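Local atomic coordinates of CRISPR-associated protein, Cse1 family (Acidimicrobium ferrooxidans, PDB entry 4H3T), a protein that probably serves as the large Cse1 subunit of a type I-E CRISPR Cascade complex, which in related systems recognises foreign DNA targets. Residues Asp116-Gly121 with Arg264-Pro269; Ala173-Gly178 with Val281-Gly286; His411-Leu416 with Glu458-Leu463; Val494-Ala499 with Asp519-Met524. The protein carries 1 engineered substitution. All blocks are in the same frame, centred on the assembly; numbering follows the deposited sequence. Where two conformers were deposited one is given.

Contact 1: residues Asp116-Gly121 with Arg264-Pro269; sequences DLEPAG and RIRLFP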
loop_
_atom_site.group_PDB
_atom_site.type_symbol
_atom_site.label_atom_id
_atom_site.label_comp_id
_atom_site.label_asym_id
_atom_site.label_seq_id
_atom_site.Cartn_x
_atom_site.Cartn_y
_atom_site.Cartn_z
ATOM N N ASP A 116 9.069 31.118 -4.150
ATOM C CA ASP A 116 9.672 32.126 -3.252
ATOM C C ASP A 116 9.644 31.652 -1.816
ATOM O O ASP A 116 9.665 32.477 -0.936
ATOM C CB ASP A 116 8.855 33.446 -3.394
ATOM C CG ASP A 116 8.896 34.015 -4.806
ATOM O OD1 ASP A 116 10.032 34.233 -5.335
ATOM O OD2 ASP A 116 7.806 34.208 -5.401
ATOM N N LEU A 117 9.457 30.371 -1.564
ATOM C CA LEU A 117 9.380 29.879 -0.180
ATOM C C LEU A 117 10.618 30.251 0.643
ATOM O O LEU A 117 11.730 30.030 0.206
ATOM C CB LEU A 117 9.224 28.384 -0.130
ATOM C CG LEU A 117 8.582 27.785 1.164
ATOM C CD1 LEU A 117 7.139 28.237 1.348
ATOM C CD2 LEU A 117 8.605 26.271 1.092
ATOM N N GLU A 118 10.415 30.776 1.822
ATOM C CA GLU A 118 11.482 31.149 2.736
ATOM C C GLU A 118 11.164 30.712 4.161
ATOM O O GLU A 118 10.010 30.706 4.550
ATOM C CB GLU A 118 11.712 32.675 2.743
ATOM C CG GLU A 118 12.264 33.199 1.423
ATOM C CD GLU A 118 12.466 34.704 1.410
ATOM O OE1 GLU A 118 11.708 35.414 2.110
ATOM O OE2 GLU A 118 13.373 35.177 0.688
ATOM N N PRO A 119 12.189 30.406 4.981
ATOM C CA PRO A 119 11.916 30.102 6.401
ATOM C C PRO A 119 11.407 31.322 7.175
ATOM O O PRO A 119 11.778 32.446 6.878
ATOM C CB PRO A 119 13.272 29.611 6.919
ATOM C CG PRO A 119 14.286 30.129 5.979
ATOM C CD PRO A 119 13.636 30.426 4.675
ATOM N N ALA A 120 10.493 31.123 8.127
ATOM C CA ALA A 120 9.967 32.231 8.961
ATOM C C ALA A 120 11.057 32.875 9.844
ATOM O O ALA A 120 10.967 34.062 10.169
ATOM C CB ALA A 120 8.845 31.741 9.838
ATOM N N GLY A 121 12.028 32.080 10.261
ATOM C CA GLY A 121 13.164 32.565 11.047
ATOM C C GLY A 121 14.474 31.973 10.551
ATOM O O GLY A 121 14.620 31.634 9.367
ATOM N N ARG A 264 4.567 22.210 1.535
ATOM C CA ARG A 264 5.113 23.378 0.885
ATOM C C ARG A 264 6.628 23.160 0.870
ATOM O O ARG A 264 7.292 23.122 1.931
ATOM C CB ARG A 264 4.718 24.683 1.564
ATOM C CG ARG A 264 3.229 24.977 1.480
ATOM C CD ARG A 264 2.683 25.105 0.056
ATOM N NE ARG A 264 1.271 25.468 0.104
ATOM C CZ ARG A 264 0.247 24.643 0.097
ATOM N NH1 ARG A 264 0.430 23.351 -0.110
ATOM N NH2 ARG A 264 -0.997 25.117 0.190
ATOM N N ILE A 265 7.154 22.954 -0.320
ATOM C CA ILE A 265 8.553 22.555 -0.486
ATOM C C ILE A 265 9.255 23.418 -1.504
ATOM O O ILE A 265 8.683 23.798 -2.513
ATOM C CB ILE A 265 8.620 21.049 -0.896
ATOM C CG1 ILE A 265 7.890 20.136 0.156
ATOM C CG2 ILE A 265 10.054 20.609 -1.117
ATOM C CD1 ILE A 265 7.874 18.674 -0.185
ATOM N N ARG A 266 10.518 23.662 -1.260
ATOM C CA ARG A 266 11.373 24.347 -2.216
ATOM C C ARG A 266 12.707 23.651 -2.252
ATOM O O ARG A 266 13.335 23.469 -1.175
ATOM C CB ARG A 266 11.545 25.835 -1.851
ATOM C CG ARG A 266 12.466 26.592 -2.812
ATOM C CD ARG A 266 12.439 28.069 -2.501
ATOM N NE ARG A 266 13.389 28.777 -3.349
ATOM C CZ ARG A 266 13.727 30.055 -3.218
ATOM N NH1 ARG A 266 13.228 30.784 -2.229
ATOM N NH2 ARG A 266 14.601 30.607 -4.060
ATOM N N LEU A 267 13.131 23.236 -3.472
ATOM C CA LEU A 267 14.483 22.654 -3.706
ATOM C C LEU A 267 15.433 23.801 -3.994
ATOM O O LEU A 267 15.028 24.782 -4.605
ATOM C CB LEU A 267 14.509 21.697 -4.892
ATOM C CG LEU A 267 13.531 20.545 -4.886
ATOM C CD1 LEU A 267 13.586 19.774 -6.206
ATOM C CD2 LEU A 267 13.741 19.586 -3.730
ATOM N N PHE A 268 16.656 23.728 -3.530
ATOM C CA PHE A 268 17.667 24.766 -3.818
ATOM C C PHE A 268 18.758 24.140 -4.707
ATOM O O PHE A 268 19.725 23.630 -4.173
ATOM C CB PHE A 268 18.258 25.295 -2.531
ATOM C CG PHE A 268 17.239 26.073 -1.725
ATOM C CD1 PHE A 268 17.011 27.433 -1.979
ATOM C CD2 PHE A 268 16.444 25.436 -0.779
ATOM C CE1 PHE A 268 16.114 28.168 -1.192
ATOM C CE2 PHE A 268 15.501 26.154 -0.038
ATOM C CZ PHE A 268 15.313 27.510 -0.277
ATOM N N PRO A 269 18.599 24.134 -6.036
ATOM C CA PRO A 269 19.626 23.481 -6.889
ATOM C C PRO A 269 20.930 24.303 -6.981
ATOM O O PRO A 269 20.925 25.506 -6.774
ATOM C CB PRO A 269 18.947 23.404 -8.257
ATOM C CG PRO A 269 18.036 24.658 -8.276
ATOM C CD PRO A 269 17.476 24.653 -6.852
#
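The loop 116-121 lies against strand 264-269 with no backbone pairing between the two, its nearest point being Leu117, whose CA comes 6.2 Å from the CA of Arg266. Leu117 and Arg266 carry the contact. With CG anti to the backbone N (chi1 -157°), Leu117 brings CD2 down onto the strand, 3.5 Å from Arg264 O; the same carbonyl accepts the backbone hydrogen bond from Cys284 of the neighbouring strand. Arg266 rises from the strand fully extended, so that its aliphatic part runs alongside Leu117, CB to CB at 3.9 Å, before the guanidinium turns an edge to the loop. There Arg266 NH1 donates to Leu117 O at 3.0 Å, an N-H...O angle of 157°; the oxygen lies close to the guanidinium plane, while NH1 stands above the carbonyl plane, 36° out of it. Phe268 CE1, two residues along the same strand, lies 3.5 Å above one face of the Arg266 guanidinium, offset toward the rim. Two carboxylates lie near the cation without touching it: Asp116 OD1 is 5.6 Å and Glu118 OE2 5.3 Å from Arg266 NH1, near enough perhaps to favour its charge. Arg264 starts toward the loop but leads its head away to Gly243 O and Asp287. Ile265 points away from the loop, onto helix 157-170, and Leu117 also touches Leu282. This is a loop packed on one face of a β-hairpin, strands 263-272 and 275-289, whose other face is covered by a helix.

Contact 2: residues Ala173-Gly178 with Val281-Gly286; sequences ASDKTG and VLICAG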
loop_
_atom_site.group_PDB
_atom_site.type_symbol
_atom_site.label_atom_id
_atom_site.label_comp_id
_atom_site.label_asym_id
_atom_site.label_seq_id
_atom_site.Cartn_x
_atom_site.Cartn_y
_atom_site.Cartn_z
ATOM N N ALA A 173 4.521 14.431 10.896
ATOM C CA ALA A 173 4.317 15.662 11.666
ATOM C C ALA A 173 5.628 16.364 11.965
ATOM O O ALA A 173 5.590 17.479 12.481
ATOM C CB ALA A 173 3.573 15.369 12.958
ATOM N N SER A 174 6.793 15.753 11.624
ATOM C CA SER A 174 8.118 16.405 11.735
ATOM C C SER A 174 8.275 17.555 10.738
ATOM O O SER A 174 9.178 18.354 10.920
ATOM C CB SER A 174 9.255 15.403 11.468
ATOM O OG SER A 174 9.247 14.417 12.485
ATOM N N ASP A 175 7.427 17.670 9.708
ATOM C CA ASP A 175 7.592 18.707 8.660
ATOM C C ASP A 175 6.943 20.027 9.130
ATOM O O ASP A 175 6.080 20.551 8.464
ATOM C CB ASP A 175 6.950 18.199 7.346
ATOM C CG ASP A 175 7.555 16.943 6.788
ATOM O OD1 ASP A 175 8.732 16.640 7.127
ATOM O OD2 ASP A 175 6.891 16.286 5.956
ATOM N N LYS A 176 7.378 20.517 10.296
ATOM C CA LYS A 176 6.808 21.615 11.086
ATOM C C LYS A 176 7.521 22.950 10.938
ATOM O O LYS A 176 6.988 23.949 11.414
ATOM C CB LYS A 176 6.800 21.229 12.584
ATOM C CG LYS A 176 8.221 21.165 13.223
ATOM C CD LYS A 176 8.234 20.594 14.603
ATOM C CE LYS A 176 9.679 20.425 15.135
ATOM N NZ LYS A 176 9.707 20.464 16.602
ATOM N N THR A 177 8.690 22.992 10.287
ATOM C CA THR A 177 9.447 24.227 9.978
ATOM C C THR A 177 8.460 25.289 9.515
ATOM O O THR A 177 7.683 25.012 8.599
ATOM C CB THR A 177 10.448 23.897 8.793
ATOM O OG1 THR A 177 11.352 22.873 9.185
ATOM C CG2 THR A 177 11.244 25.072 8.333
ATOM N N GLY A 178 8.469 26.457 10.136
ATOM C CA GLY A 178 7.545 27.503 9.761
ATOM C C GLY A 178 7.981 28.193 8.482
ATOM O O GLY A 178 9.161 28.504 8.309
ATOM N N VAL A 281 17.081 21.884 0.841
ATOM C CA VAL A 281 15.634 21.863 0.666
ATOM C C VAL A 281 14.961 22.565 1.876
ATOM O O VAL A 281 15.506 22.552 2.989
ATOM C CB VAL A 281 15.084 20.403 0.487
ATOM C CG1 VAL A 281 15.244 19.581 1.770
ATOM C CG2 VAL A 281 13.621 20.428 0.067
ATOM N N LEU A 282 13.777 23.116 1.646
ATOM C CA LEU A 282 12.915 23.686 2.688
ATOM C C LEU A 282 11.590 22.915 2.616
ATOM O O LEU A 282 10.990 22.814 1.542
ATOM C CB LEU A 282 12.734 25.195 2.496
ATOM C CG LEU A 282 11.783 25.938 3.476
ATOM C CD1 LEU A 282 12.124 25.710 4.936
ATOM C CD2 LEU A 282 11.814 27.416 3.219
ATOM N N ILE A 283 11.157 22.326 3.731
ATOM C CA ILE A 283 9.942 21.478 3.774
ATOM C C ILE A 283 9.067 21.965 4.897
ATOM O O ILE A 283 9.473 21.883 6.050
ATOM C CB ILE A 283 10.277 19.985 3.983
ATOM C CG1 ILE A 283 11.278 19.489 2.950
ATOM C CG2 ILE A 283 9.042 19.123 3.957
ATOM C CD1 ILE A 283 11.770 18.067 3.270
ATOM N N CYS A 284 7.861 22.390 4.551
ATOM C CA CYS A 284 6.876 23.025 5.432
ATOM C C CYS A 284 5.543 22.372 5.267
ATOM O O CYS A 284 5.290 21.641 4.303
ATOM C CB CYS A 284 6.787 24.518 5.132
ATOM S SG CYS A 284 8.364 25.388 5.233
ATOM N N ALA A 285 4.634 22.709 6.187
ATOM C CA ALA A 285 3.279 22.163 6.149
ATOM C C ALA A 285 2.486 22.626 4.958
ATOM O O ALA A 285 2.598 23.769 4.554
ATOM C CB ALA A 285 2.554 22.570 7.415
ATOM N N GLY A 286 1.668 21.751 4.406
ATOM C CA GLY A 286 0.783 22.132 3.297
ATOM C C GLY A 286 -0.671 21.810 3.597
ATOM O O GLY A 286 -1.137 21.840 4.748
HETATM O O HOH W 1 5.143 24.451 8.545
HETATM O O HOH W 2 10.609 20.650 7.867
#
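The carboxylate of Asp175 receives a methyl group over one face: Ile283 CG2 sits 3.9 Å from Asp175 CG and almost equally far from both oxygens. OD1 is in a salt bridge with Arg167 and OD2 in one with Arg263, so two ion pairs and the methyl on the face probably fix the rotation of this buried carboxylate. Asp175 CB points toward the strand, and CG, anti to the carbonyl carbon (chi1 -61°), lies beside the backbone N. The residue is also the centre of an inverse gamma turn, closed by a weak bond of 2.9 Å from Lys176 N to Ser174 O. The turn sends the loop across strand 281-285 at nearly a right angle, and Thr177 comes next to the strand. Thr177 CG2 meets Leu282 CD1 at 3.6 Å, the two side chains crossing obliquely, while Thr177 CB rests 3.5 Å from Ile283 O.

No clear direct hydrogen bond joins loop and strand; two waters bridge them. One accepts from Ala285 N at 3.0 Å and donates to Thr177 O at 2.6 Å, a donation that competes with other acceptors within its reach. The other donates to Ile283 O at 2.5 Å and is bonded to Thr177 OG1 at 2.7 Å. Both bridges end on Thr177, so its carbonyl and its hydroxyl are each tied to the strand backbone at one remove. The chemistry implies a mostly buried seam in which ion pairs settle the acid, apolar methyls fill the interface, and water satisfies strand polar groups that the crossing chain does not pair with directly.

Contact 3: residues His411-Leu416 with Glu458-Leu463; sequences HAAQAL and EIYGRL. Engineered in segment 458-463: Ile459 (natural residue Leu).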
loop_
_atom_site.group_PDB
_atom_site.type_symbol
_atom_site.label_atom_id
_atom_site.label_comp_id
_atom_site.label_asym_id
_atom_site.label_seq_id
_atom_site.Cartn_x
_atom_site.Cartn_y
_atom_site.Cartn_z
ATOM N N HIS A 411 -6.068 -21.716 12.636
ATOM C CA HIS A 411 -6.400 -22.746 13.598
ATOM C C HIS A 411 -5.259 -23.735 13.719
ATOM O O HIS A 411 -5.008 -24.172 14.820
ATOM C CB HIS A 411 -7.700 -23.513 13.250
ATOM C CG HIS A 411 -8.947 -22.709 13.450
ATOM N ND1 HIS A 411 -10.030 -22.866 12.634
ATOM C CD2 HIS A 411 -9.246 -21.786 14.379
ATOM C CE1 HIS A 411 -10.931 -21.995 13.048
ATOM N NE2 HIS A 411 -10.507 -21.329 14.092
ATOM N N ALA A 412 -4.546 -24.068 12.636
ATOM C CA ALA A 412 -3.381 -24.966 12.760
ATOM C C ALA A 412 -2.278 -24.294 13.580
ATOM O O ALA A 412 -1.575 -24.951 14.375
ATOM C CB ALA A 412 -2.861 -25.377 11.383
ATOM N N ALA A 413 -2.080 -22.991 13.377
ATOM C CA ALA A 413 -1.041 -22.253 14.140
ATOM C C ALA A 413 -1.377 -22.249 15.643
ATOM O O ALA A 413 -0.510 -22.410 16.466
ATOM C CB ALA A 413 -0.933 -20.819 13.632
ATOM N N GLN A 414 -2.642 -22.082 15.976
ATOM C CA GLN A 414 -3.127 -22.078 17.347
ATOM C C GLN A 414 -2.978 -23.479 17.933
ATOM O O GLN A 414 -2.457 -23.621 19.036
ATOM C CB GLN A 414 -4.557 -21.624 17.375
ATOM C CG GLN A 414 -5.109 -21.396 18.810
ATOM C CD GLN A 414 -6.577 -21.022 18.857
ATOM O OE1 GLN A 414 -7.197 -20.655 17.845
ATOM N NE2 GLN A 414 -7.181 -21.161 20.034
ATOM N N ALA A 415 -3.365 -24.529 17.186
ATOM C CA ALA A 415 -3.190 -25.912 17.651
ATOM C C ALA A 415 -1.728 -26.240 17.997
ATOM O O ALA A 415 -1.442 -26.961 18.958
ATOM C CB ALA A 415 -3.692 -26.884 16.612
ATOM N N LEU A 416 -0.812 -25.752 17.200
ATOM C CA LEU A 416 0.620 -25.933 17.464
ATOM C C LEU A 416 1.083 -25.315 18.773
ATOM O O LEU A 416 2.133 -25.703 19.266
ATOM C CB LEU A 416 1.446 -25.376 16.328
ATOM C CG LEU A 416 1.594 -26.320 15.105
ATOM C CD1 LEU A 416 2.216 -25.589 13.956
ATOM C CD2 LEU A 416 2.475 -27.552 15.474
ATOM N N GLU A 458 6.317 -19.269 12.623
ATOM C CA GLU A 458 7.059 -20.216 11.787
ATOM C C GLU A 458 6.118 -20.973 10.790
ATOM O O GLU A 458 6.454 -21.100 9.625
ATOM C CB GLU A 458 7.827 -21.230 12.659
ATOM C CG GLU A 458 8.760 -22.062 11.802
ATOM C CD GLU A 458 9.866 -22.736 12.597
ATOM O OE1 GLU A 458 9.844 -22.711 13.857
ATOM O OE2 GLU A 458 10.714 -23.374 11.941
ATOM N N ILE A 459 4.971 -21.480 11.223
ATOM C CA ILE A 459 4.072 -22.131 10.275
ATOM C C ILE A 459 3.544 -21.108 9.224
ATOM O O ILE A 459 3.464 -21.441 8.060
ATOM C CB ILE A 459 2.923 -22.923 10.944
ATOM C CG1 ILE A 459 2.342 -23.917 9.901
ATOM C CG2 ILE A 459 1.826 -22.042 11.562
ATOM C CD1 ILE A 459 1.246 -24.786 10.286
ATOM N N TYR A 460 3.259 -19.859 9.596
ATOM C CA TYR A 460 2.831 -18.889 8.577
ATOM C C TYR A 460 3.927 -18.686 7.513
ATOM O O TYR A 460 3.609 -18.600 6.325
ATOM C CB TYR A 460 2.436 -17.543 9.232
ATOM C CG TYR A 460 1.093 -17.626 9.902
ATOM C CD1 TYR A 460 -0.046 -17.936 9.172
ATOM C CD2 TYR A 460 0.927 -17.261 11.238
ATOM C CE1 TYR A 460 -1.313 -17.847 9.730
ATOM C CE2 TYR A 460 -0.343 -17.284 11.838
ATOM C CZ TYR A 460 -1.454 -17.611 11.067
ATOM O OH TYR A 460 -2.749 -17.523 11.443
ATOM N N GLY A 461 5.207 -18.663 7.930
ATOM C CA GLY A 461 6.301 -18.481 6.984
ATOM C C GLY A 461 6.343 -19.657 6.012
ATOM O O GLY A 461 6.496 -19.469 4.823
ATOM N N ARG A 462 6.149 -20.887 6.534
ATOM C CA ARG A 462 6.096 -22.110 5.728
ATOM C C ARG A 462 4.873 -22.177 4.822
ATOM O O ARG A 462 4.948 -22.790 3.773
ATOM C CB ARG A 462 6.102 -23.337 6.643
ATOM C CG ARG A 462 7.483 -23.567 7.259
ATOM C CD ARG A 462 8.364 -24.429 6.366
ATOM N NE ARG A 462 7.936 -25.836 6.446
ATOM C CZ ARG A 462 8.235 -26.675 7.434
ATOM N NH1 ARG A 462 9.018 -26.288 8.437
ATOM N NH2 ARG A 462 7.741 -27.902 7.438
ATOM N N LEU A 463 3.757 -21.547 5.193
ATOM C CA LEU A 463 2.521 -21.598 4.375
ATOM C C LEU A 463 2.445 -20.453 3.390
ATOM O O LEU A 463 1.514 -20.425 2.573
ATOM C CB LEU A 463 1.271 -21.599 5.302
ATOM C CG LEU A 463 1.090 -22.831 6.157
ATOM C CD1 LEU A 463 -0.139 -22.697 7.024
ATOM C CD2 LEU A 463 1.013 -24.134 5.300
#
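Two antiparallel neighbours in the C-terminal helical bundle of this Cse1 protein, helices 397-415 and 445-473, pack here; the axes of segments 411-415 and 458-463 approach to 10.0 Å, and their directions differ by 144°. Ala412 and Ala413 face the other helix, and the CA atoms of Ala413 and Ile459 are 6.4 Å apart.

Apolar packing makes up the whole contact, with no hydrogen bond between the segments. Its hub is Ile459, an engineered residue where the natural sequence has leucine. Its CG1 arm is anti to the backbone N (chi1 -162°), which leaves CG2 in the crowded position between N and the carbonyl carbon. The two branches divide the work. Ile459 CG2 presses on Ala413 CB at 3.7 Å, whereas Ile459 CD1, at the end of the extended arm, touches Leu416 CD1 at 3.9 Å where the two side chains cross obliquely, and lies 4.3 Å from Ala412 CB. Leu416 also reaches Ala499 and Phe521 of the two later helices.

The aromatic part of the contact is the ring of Tyr460, which meets Ala413 and forms a cation-pi pair with Arg328; Trp327 and Ala410 touch its side chain as well. A single methyl links the aliphatic and aromatic parts: Ala413 CB, already against Ile459, lies 4.0 Å from Tyr460 CE2.

Contact 4: residues Val494-Ala499 with Asp519-Met524; sequences VARDLA and DRFRRM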
loop_
_atom_site.group_PDB
_atom_site.type_symbol
_atom_site.label_atom_id
_atom_site.label_comp_id
_atom_site.label_asym_id
_atom_site.label_seq_id
_atom_site.Cartn_x
_atom_site.Cartn_y
_atom_site.Cartn_z
ATOM N N VAL A 494 2.299 -29.778 6.988
ATOM C CA VAL A 494 3.258 -28.793 7.479
ATOM C C VAL A 494 3.167 -28.742 9.005
ATOM O O VAL A 494 4.191 -28.805 9.673
ATOM C CB VAL A 494 3.055 -27.406 6.824
ATOM C CG1 VAL A 494 3.949 -26.350 7.486
ATOM C CG2 VAL A 494 3.318 -27.490 5.327
ATOM N N ALA A 495 1.950 -28.737 9.559
ATOM C CA ALA A 495 1.777 -28.625 11.019
ATOM C C ALA A 495 2.334 -29.840 11.752
ATOM O O ALA A 495 3.015 -29.668 12.763
ATOM C CB ALA A 495 0.297 -28.410 11.376
ATOM N N ARG A 496 2.169 -31.053 11.193
ATOM C CA ARG A 496 2.730 -32.268 11.829
ATOM C C ARG A 496 4.254 -32.323 11.725
ATOM O O ARG A 496 4.895 -32.828 12.626
ATOM C CB ARG A 496 2.104 -33.519 11.205
ATOM C CG ARG A 496 0.648 -33.666 11.668
ATOM C CD ARG A 496 -0.116 -34.772 10.897
ATOM N NE ARG A 496 -0.920 -35.590 11.817
ATOM C CZ ARG A 496 -0.559 -36.764 12.358
ATOM N NH1 ARG A 496 0.627 -37.306 12.078
ATOM N NH2 ARG A 496 -1.387 -37.410 13.176
ATOM N N ASP A 497 4.841 -31.821 10.652
ATOM C CA ASP A 497 6.301 -31.749 10.550
ATOM C C ASP A 497 6.885 -30.833 11.642
ATOM O O ASP A 497 7.887 -31.168 12.295
ATOM C CB ASP A 497 6.705 -31.218 9.171
ATOM C CG ASP A 497 8.187 -31.252 8.929
ATOM O OD1 ASP A 497 8.761 -32.357 8.949
ATOM O OD2 ASP A 497 8.783 -30.172 8.749
ATOM N N LEU A 498 6.267 -29.646 11.827
ATOM C CA LEU A 498 6.726 -28.754 12.880
ATOM C C LEU A 498 6.503 -29.360 14.242
ATOM O O LEU A 498 7.376 -29.263 15.099
ATOM C CB LEU A 498 5.990 -27.375 12.792
ATOM C CG LEU A 498 6.508 -26.453 11.715
ATOM C CD1 LEU A 498 5.571 -25.250 11.562
ATOM C CD2 LEU A 498 7.929 -25.965 12.049
ATOM N N ALA A 499 5.353 -30.008 14.450
ATOM C CA ALA A 499 5.071 -30.628 15.754
ATOM C C ALA A 499 6.086 -31.748 16.069
ATOM O O ALA A 499 6.644 -31.789 17.157
ATOM C CB ALA A 499 3.644 -31.201 15.771
ATOM N N ASP A 519 -1.425 -34.564 21.864
ATOM C CA ASP A 519 -2.844 -34.980 21.880
ATOM C C ASP A 519 -3.763 -33.775 21.723
ATOM O O ASP A 519 -4.677 -33.820 20.918
ATOM C CB ASP A 519 -3.166 -35.741 23.165
ATOM C CG ASP A 519 -4.602 -36.270 23.198
ATOM O OD1 ASP A 519 -4.981 -37.014 22.279
ATOM O OD2 ASP A 519 -5.373 -35.803 24.027
ATOM N N ARG A 520 -3.482 -32.680 22.451
ATOM C CA ARG A 520 -4.251 -31.438 22.357
ATOM C C ARG A 520 -4.130 -30.826 20.951
ATOM O O ARG A 520 -5.109 -30.381 20.407
ATOM C CB ARG A 520 -3.782 -30.445 23.411
ATOM C CG ARG A 520 -4.123 -30.859 24.847
ATOM C CD ARG A 520 -3.306 -30.086 25.868
ATOM N NE ARG A 520 -3.801 -30.344 27.215
ATOM C CZ ARG A 520 -3.347 -29.811 28.346
ATOM N NH1 ARG A 520 -2.284 -29.018 28.340
ATOM N NH2 ARG A 520 -3.963 -30.058 29.493
ATOM N N PHE A 521 -2.936 -30.784 20.400
ATOM C CA PHE A 521 -2.661 -30.279 19.030
ATOM C C PHE A 521 -3.486 -31.086 18.006
ATOM O O PHE A 521 -4.220 -30.526 17.175
ATOM C CB PHE A 521 -1.126 -30.365 18.723
ATOM C CG PHE A 521 -0.714 -30.477 17.274
ATOM C CD1 PHE A 521 -0.890 -29.415 16.407
ATOM C CD2 PHE A 521 -0.269 -31.682 16.751
ATOM C CE1 PHE A 521 -0.574 -29.529 15.068
ATOM C CE2 PHE A 521 0.087 -31.786 15.406
ATOM C CZ PHE A 521 -0.106 -30.719 14.569
ATOM N N ARG A 522 -3.377 -32.393 18.083
ATOM C CA ARG A 522 -4.051 -33.266 17.124
ATOM C C ARG A 522 -5.613 -33.167 17.231
ATOM O O ARG A 522 -6.290 -33.159 16.186
ATOM C CB ARG A 522 -3.543 -34.728 17.288
ATOM C CG ARG A 522 -4.051 -35.725 16.274
ATOM C CD ARG A 522 -3.924 -37.172 16.750
ATOM N NE ARG A 522 -5.120 -37.577 17.505
ATOM C CZ ARG A 522 -5.196 -37.823 18.816
ATOM N NH1 ARG A 522 -4.105 -37.756 19.585
ATOM N NH2 ARG A 522 -6.356 -38.164 19.364
ATOM N N ARG A 523 -6.170 -33.035 18.452
ATOM C CA ARG A 523 -7.618 -32.902 18.616
ATOM C C ARG A 523 -8.108 -31.545 18.066
ATOM O O ARG A 523 -9.166 -31.478 17.449
ATOM C CB ARG A 523 -8.076 -33.056 20.109
ATOM C CG ARG A 523 -8.020 -34.502 20.637
ATOM C CD ARG A 523 -8.452 -34.722 22.147
ATOM N NE ARG A 523 -8.572 -33.439 22.882
ATOM C CZ ARG A 523 -7.775 -32.967 23.855
ATOM N NH1 ARG A 523 -6.766 -33.698 24.323
ATOM N NH2 ARG A 523 -8.000 -31.770 24.381
HETATM N N MSE A 524 -7.375 -30.481 18.341
HETATM C CA MSE A 524 -7.762 -29.164 17.853
HETATM C C MSE A 524 -7.693 -29.119 16.328
HETATM O O MSE A 524 -8.610 -28.624 15.674
HETATM C CB MSE A 524 -6.899 -28.069 18.436
HETATM C CG MSE A 524 -7.322 -26.707 17.891
HETATM SE SE MSE A 524 -6.730 -25.075 18.753
HETATM C CE MSE A 524 -7.559 -24.001 17.249
#
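Helices 481-504 and 511-532 follow each other in the C-terminal four-helix bundle and meet here as an almost exactly antiparallel pair, segments 494-499 and 519-524 having 175° between their directions and 11.7 Å between their axes. The ring of Phe521 spans the distance between the helices. With CG anti to the backbone N (chi1 154°), it meets two alanines one helical turn apart, one over a face and one at the edge. Ala499 CB lies over a face of the ring, a CH-pi contact 4.1 Å from the centroid and 29° off the normal, closest to Phe521 CE2 at 3.6 Å. Ala495 CB instead meets the ring edge in plane, 4.0 Å from Phe521 CE1. The ring tip pushes up against the helix backbone, Phe521 CZ standing 3.8 Å from Ala495 O, and the aliphatic CG of Arg496 lies beside it.

Charged groups border the ring on the outer side. The end of Arg496 comes over to the CD methylene of Arg522, although the two cations keep apart, Arg496 NH2 and Arg522 NE being 5.7 Å from each other. Arg522 pairs with Asp519 in its own helix, Arg522 NH1 bonding the anti lone pair of Asp519 OD1 at 2.9 Å. Arg523 NH1 meets Asp519 OD2 at 2.5 Å from above the carboxylate plane, so one aspartate joins two arginines in a salt-bridge network. Inward, Phe521 also touches Ala415, Leu416 and Val419, Met524, a selenomethionine, leans on His411 and Gln414 of helix 397-415, and Leu498 packs on Ile459 of helix 445-473.

In the fold
The four contacts form two pairs on opposite sides of the chain's centre. Contacts 1 and 2 share a sheet, their centres 10 Å apart: each lays a loop on one strand of the same hairpin, and probable backbone hydrogen bonds, such as Arg266 O to Leu282 N at 2.9 Å, join those strands. Contacts 3 and 4, also 10 Å between centres, lie within the helical bundle and are joined by a salt bridge from Arg462 NH2 to Asp497 OD2 of 2.8 Å. Between the pairs nothing touches; contacts 2 and 3, the nearest across, stay about 32 Å apart at their closest atoms. One pair lies on the hairpin sheet, the other in the C-terminal bundle.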